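Local coordinates for protein 3-hydroxyacyl-CoA dehydrogenase type-2 (Mycobacterium avium, PDB 3PPI) that probably catalyses the NAD-dependent oxidation of 3-hydroxyacyl-CoA and related substrates as a member of the short-chain dehydrogenase/reductase family, at residues L42-A45 and T46-L50; T144-V147 and A148-V151. One frame throughout, in Å; residues are numbered along the deposited sequence.

Interaction 1. Residues L42-A45 and T46-L50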
loop_
_atom_site.group_PDB
_atom_site.type_symbol
_atom_site.label_atom_id
_atom_site.label_comp_id
_atom_site.label_asym_id
_atom_site.label_seq_id
_atom_site.Cartn_x
_atom_site.Cartn_y
_atom_site.Cartn_z
ATOM N N LEU A 42 -7.434 -2.466 -25.106
ATOM C CA LEU A 42 -8.284 -2.492 -23.931
ATOM C C LEU A 42 -9.526 -1.623 -24.139
ATOM O O LEU A 42 -10.625 -1.987 -23.747
ATOM C CB LEU A 42 -7.508 -1.988 -22.712
ATOM C CG LEU A 42 -6.218 -2.702 -22.338
ATOM C CD1 LEU A 42 -5.644 -2.086 -21.011
ATOM C CD2 LEU A 42 -6.450 -4.213 -22.217
ATOM N N GLY A 43 -9.328 -0.453 -24.737
ATOM C CA GLY A 43 -10.425 0.472 -24.993
ATOM C C GLY A 43 -11.471 -0.089 -25.942
ATOM O O GLY A 43 -12.662 0.070 -25.704
ATOM N N GLU A 44 -11.032 -0.748 -27.013
ATOM C CA GLU A 44 -11.972 -1.380 -27.937
ATOM C C GLU A 44 -12.847 -2.402 -27.211
ATOM O O GLU A 44 -14.069 -2.423 -27.396
ATOM C CB GLU A 44 -11.237 -2.042 -29.115
ATOM C CG GLU A 44 -12.127 -2.893 -30.014
ATOM C CD GLU A 44 -11.360 -3.566 -31.156
ATOM O OE1 GLU A 44 -10.161 -3.274 -31.343
ATOM O OE2 GLU A 44 -11.968 -4.394 -31.867
ATOM N N ALA A 45 -12.234 -3.243 -26.385
ATOM C CA ALA A 45 -12.998 -4.279 -25.685
ATOM C C ALA A 45 -14.030 -3.635 -24.738
ATOM O O ALA A 45 -15.157 -4.131 -24.575
ATOM C CB ALA A 45 -12.057 -5.216 -24.924
ATOM N N THR A 46 -13.645 -2.511 -24.145
ATOM C CA THR A 46 -14.532 -1.765 -23.262
ATOM C C THR A 46 -15.696 -1.202 -24.068
ATOM O O THR A 46 -16.842 -1.365 -23.681
ATOM C CB THR A 46 -13.774 -0.640 -22.538
ATOM O OG1 THR A 46 -12.668 -1.218 -21.840
ATOM C CG2 THR A 46 -14.678 0.118 -21.543
ATOM N N VAL A 47 -15.399 -0.578 -25.207
ATOM C CA VAL A 47 -16.455 -0.081 -26.086
ATOM C C VAL A 47 -17.457 -1.193 -26.444
ATOM O O VAL A 47 -18.675 -1.018 -26.285
ATOM C CB VAL A 47 -15.887 0.550 -27.363
ATOM C CG1 VAL A 47 -17.017 0.849 -28.370
ATOM C CG2 VAL A 47 -15.099 1.832 -27.020
ATOM N N ARG A 48 -16.940 -2.324 -26.916
ATOM C CA ARG A 48 -17.788 -3.443 -27.323
ATOM C C ARG A 48 -18.682 -3.897 -26.160
ATOM O O ARG A 48 -19.871 -4.140 -26.346
ATOM C CB ARG A 48 -16.933 -4.612 -27.828
ATOM C CG ARG A 48 -16.262 -4.345 -29.169
ATOM C CD ARG A 48 -15.511 -5.560 -29.659
ATOM N NE ARG A 48 -14.801 -5.312 -30.919
ATOM C CZ ARG A 48 -15.358 -5.375 -32.128
ATOM N NH1 ARG A 48 -16.650 -5.657 -32.267
ATOM N NH2 ARG A 48 -14.619 -5.138 -33.205
ATOM N N ARG A 49 -18.099 -4.010 -24.973
ATOM C CA ARG A 49 -18.825 -4.440 -23.774
ATOM C C ARG A 49 -19.900 -3.437 -23.373
ATOM O O ARG A 49 -21.042 -3.811 -23.128
ATOM C CB ARG A 49 -17.856 -4.621 -22.599
ATOM C CG ARG A 49 -18.503 -4.945 -21.249
ATOM C CD ARG A 49 -19.364 -6.205 -21.286
ATOM N NE ARG A 49 -19.967 -6.452 -19.976
ATOM C CZ ARG A 49 -19.447 -7.200 -19.005
ATOM N NH1 ARG A 49 -18.288 -7.824 -19.146
ATOM N NH2 ARG A 49 -20.103 -7.315 -17.864
ATOM N N LEU A 50 -19.529 -2.166 -23.268
ATOM C CA LEU A 50 -20.498 -1.160 -22.833
ATOM C C LEU A 50 -21.631 -1.001 -23.858
ATOM O O LEU A 50 -22.787 -0.843 -23.482
ATOM C CB LEU A 50 -19.815 0.171 -22.557
ATOM C CG LEU A 50 -18.810 0.219 -21.403
ATOM C CD1 LEU A 50 -18.315 1.685 -21.216
ATOM C CD2 LEU A 50 -19.401 -0.343 -20.114
#
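E44 runs alongside R48 one helical turn further on, both side chains pointing the same way out of helix 41-52, the first helix of the Rossmann-type fold. This helix follows strand 31-36 in a beta-alpha-beta unit, and G43 belongs to a glycine-rich motif consistent with dinucleotide binding; two glycines of the preceding turn, G37 and G40, hold a magnesium ion here. The pair is a worked example of an i to i+4 salt bridge. The CG of E44 stands anti to the backbone N (chi1 172°), and its extended chain carries the carboxylate level with the guanidinium of R48. A single oxygen, OE2, takes both donors: it lies 3.1 Å from R48 NE, which meets its anti lone pair, and 3.1 Å from R48 NH2, somewhat out of the carboxylate plane. OE2 sits at the edge of the guanidinium, in its plane, although the two flat groups are turned 42° apart. Salt bridges continue the charge network on both sides, K66 with E44 OE1 and E73 with R48 NH1. R49 leads away from the pair and forms salt bridges with D53 through NE and D254 through NH1. On the buried side V47 packs against V35 and I59 of the sheet, and its CG2 lies 3.3 Å from G43 O. A second classic feature is the threonine that bonds back to its own helix. With OG1 held beside the backbone N (chi1 -56°), T46 gives L42 O two donors from opposite faces of the carbonyl plane, the amide N at 3.1 Å and OG1 at 2.9 Å.

Interaction 2. Residues T144-V147 and A148-V151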
loop_
_atom_site.group_PDB
_atom_site.type_symbol
_atom_site.label_atom_id
_atom_site.label_comp_id
_atom_site.label_asym_id
_atom_site.label_seq_id
_atom_site.Cartn_x
_atom_site.Cartn_y
_atom_site.Cartn_z
ATOM N N THR A 144 -5.250 12.117 -18.670
ATOM C CA THR A 144 -6.286 11.531 -17.813
ATOM C C THR A 144 -7.026 12.614 -17.047
ATOM O O THR A 144 -8.267 12.597 -17.002
ATOM C CB THR A 144 -5.706 10.493 -16.849
ATOM O OG1 THR A 144 -5.233 9.387 -17.621
ATOM C CG2 THR A 144 -6.767 9.992 -15.823
ATOM N N TYR A 145 -6.290 13.558 -16.468
ATOM C CA TYR A 145 -6.924 14.618 -15.679
ATOM C C TYR A 145 -7.809 15.492 -16.559
ATOM O O TYR A 145 -8.905 15.874 -16.148
ATOM C CB TYR A 145 -5.908 15.461 -14.936
ATOM C CG TYR A 145 -6.517 16.332 -13.857
ATOM C CD1 TYR A 145 -6.910 15.782 -12.650
ATOM C CD2 TYR A 145 -6.746 17.682 -14.066
ATOM C CE1 TYR A 145 -7.482 16.561 -11.650
ATOM C CE2 TYR A 145 -7.319 18.484 -13.071
ATOM C CZ TYR A 145 -7.675 17.916 -11.866
ATOM O OH TYR A 145 -8.229 18.673 -10.863
ATOM N N ASN A 146 -7.359 15.764 -17.784
ATOM C CA ASN A 146 -8.113 16.607 -18.714
ATOM C C ASN A 146 -9.437 15.950 -19.115
ATOM O O ASN A 146 -10.475 16.605 -19.125
ATOM C CB ASN A 146 -7.292 16.933 -19.971
ATOM C CG ASN A 146 -7.918 18.044 -20.815
ATOM O OD1 ASN A 146 -8.197 19.151 -20.313
ATOM N ND2 ASN A 146 -8.124 17.765 -22.110
ATOM N N VAL A 147 -9.395 14.662 -19.434
ATOM C CA VAL A 147 -10.614 13.926 -19.758
ATOM C C VAL A 147 -11.538 13.921 -18.526
ATOM O O VAL A 147 -12.726 14.234 -18.631
ATOM C CB VAL A 147 -10.304 12.487 -20.234
ATOM C CG1 VAL A 147 -11.589 11.678 -20.426
ATOM C CG2 VAL A 147 -9.500 12.529 -21.534
ATOM N N ALA A 148 -10.971 13.631 -17.355
ATOM C CA ALA A 148 -11.769 13.494 -16.140
ATOM C C ALA A 148 -12.469 14.795 -15.740
ATOM O O ALA A 148 -13.645 14.762 -15.347
ATOM C CB ALA A 148 -10.920 12.982 -14.985
ATOM N N ARG A 149 -11.747 15.923 -15.796
ATOM C CA ARG A 149 -12.314 17.174 -15.354
ATOM C C ARG A 149 -13.484 17.595 -16.249
ATOM O O ARG A 149 -14.522 18.019 -15.749
ATOM C CB ARG A 149 -11.244 18.268 -15.222
ATOM C CG ARG A 149 -10.840 18.923 -16.500
ATOM C CD ARG A 149 -9.547 19.762 -16.402
ATOM N NE ARG A 149 -9.284 20.254 -17.757
ATOM C CZ ARG A 149 -9.811 21.350 -18.296
ATOM N NH1 ARG A 149 -10.579 22.175 -17.587
ATOM N NH2 ARG A 149 -9.564 21.630 -19.567
ATOM N N LEU A 150 -13.332 17.424 -17.556
ATOM C CA LEU A 150 -14.341 17.864 -18.511
ATOM C C LEU A 150 -15.563 16.934 -18.511
ATOM O O LEU A 150 -16.723 17.405 -18.512
ATOM C CB LEU A 150 -13.720 17.985 -19.915
ATOM C CG LEU A 150 -12.626 19.057 -20.033
ATOM C CD1 LEU A 150 -11.812 18.950 -21.345
ATOM C CD2 LEU A 150 -13.253 20.460 -19.908
ATOM N N VAL A 151 -15.317 15.625 -18.458
ATOM C CA VAL A 151 -16.416 14.653 -18.420
ATOM C C VAL A 151 -17.143 14.754 -17.064
ATOM O O VAL A 151 -18.372 14.711 -17.014
ATOM C CB VAL A 151 -15.925 13.206 -18.685
ATOM C CG1 VAL A 151 -17.043 12.190 -18.406
ATOM C CG2 VAL A 151 -15.411 13.066 -20.125
#
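A148 begins the next turn after T144, its amide bonded to T144 O in the regular pattern of helix 130-156 and its methyl packed on I120 of the second subunit. R149 follows and supplies the polar side-chain bonds of the contact. Its CG sits between the backbone N and the carbonyl carbon (chi1 80°), and the extended chain then runs back over N146, three residues earlier. NE at 3.0 Å and NH2 at 2.9 Å both donate to N146 OD1, which lies in the plane of the guanidinium at its edge. On the way, R149 CD passes 4.2 Å from CD2 of Y145, whose ring stacks on F133 of the second subunit. L150 comes next: its CD2 lies 3.7 Å above one face of the R149 guanidinium, toward the rim, and its CD1 is 3.8 Å from N146 OD1. Its own amide makes a weak bond to N146 O. V151 faces the sheet, with CG2 4.1 Å from CG1 of V147, the two valines side by side above strand 103-109. Burying an arginine has a price, and here it is met on several sides: E88 forms a salt bridge with NH2, the same nitrogen that bonds N146 OD1, and A128 O of the second subunit takes NH1. Because N146 ND2 donates to V85 O while OD1 accepts from R149, the amide is fixed in rotation, and the charge would be expected to polarise its carbonyl.

In the fold
Interaction 1 comes first along the chain, on helix 41-52, and interaction 2 follows on helix 130-156; their centres are about 19 Å apart and their nearest atoms about 11 Å, without touching. Both helices pack on the same parallel seven-stranded sheet, from opposite faces as the Rossmann topology requires: interaction 1 over strands 31-36 and 56-61, interaction 2 over strands 103-109 and 167-172. Their neighbours differ: interaction 1 is flanked by helices 64-74 and 249-261 with no other subunit in touch, whereas interaction 2 packs on helix 88-98 and also on a second subunit, as expected of the long helix at the dimer interface of this family. Interaction 1 thus lies by the probable dinucleotide-binding turn, interaction 2 at a contact between subunits.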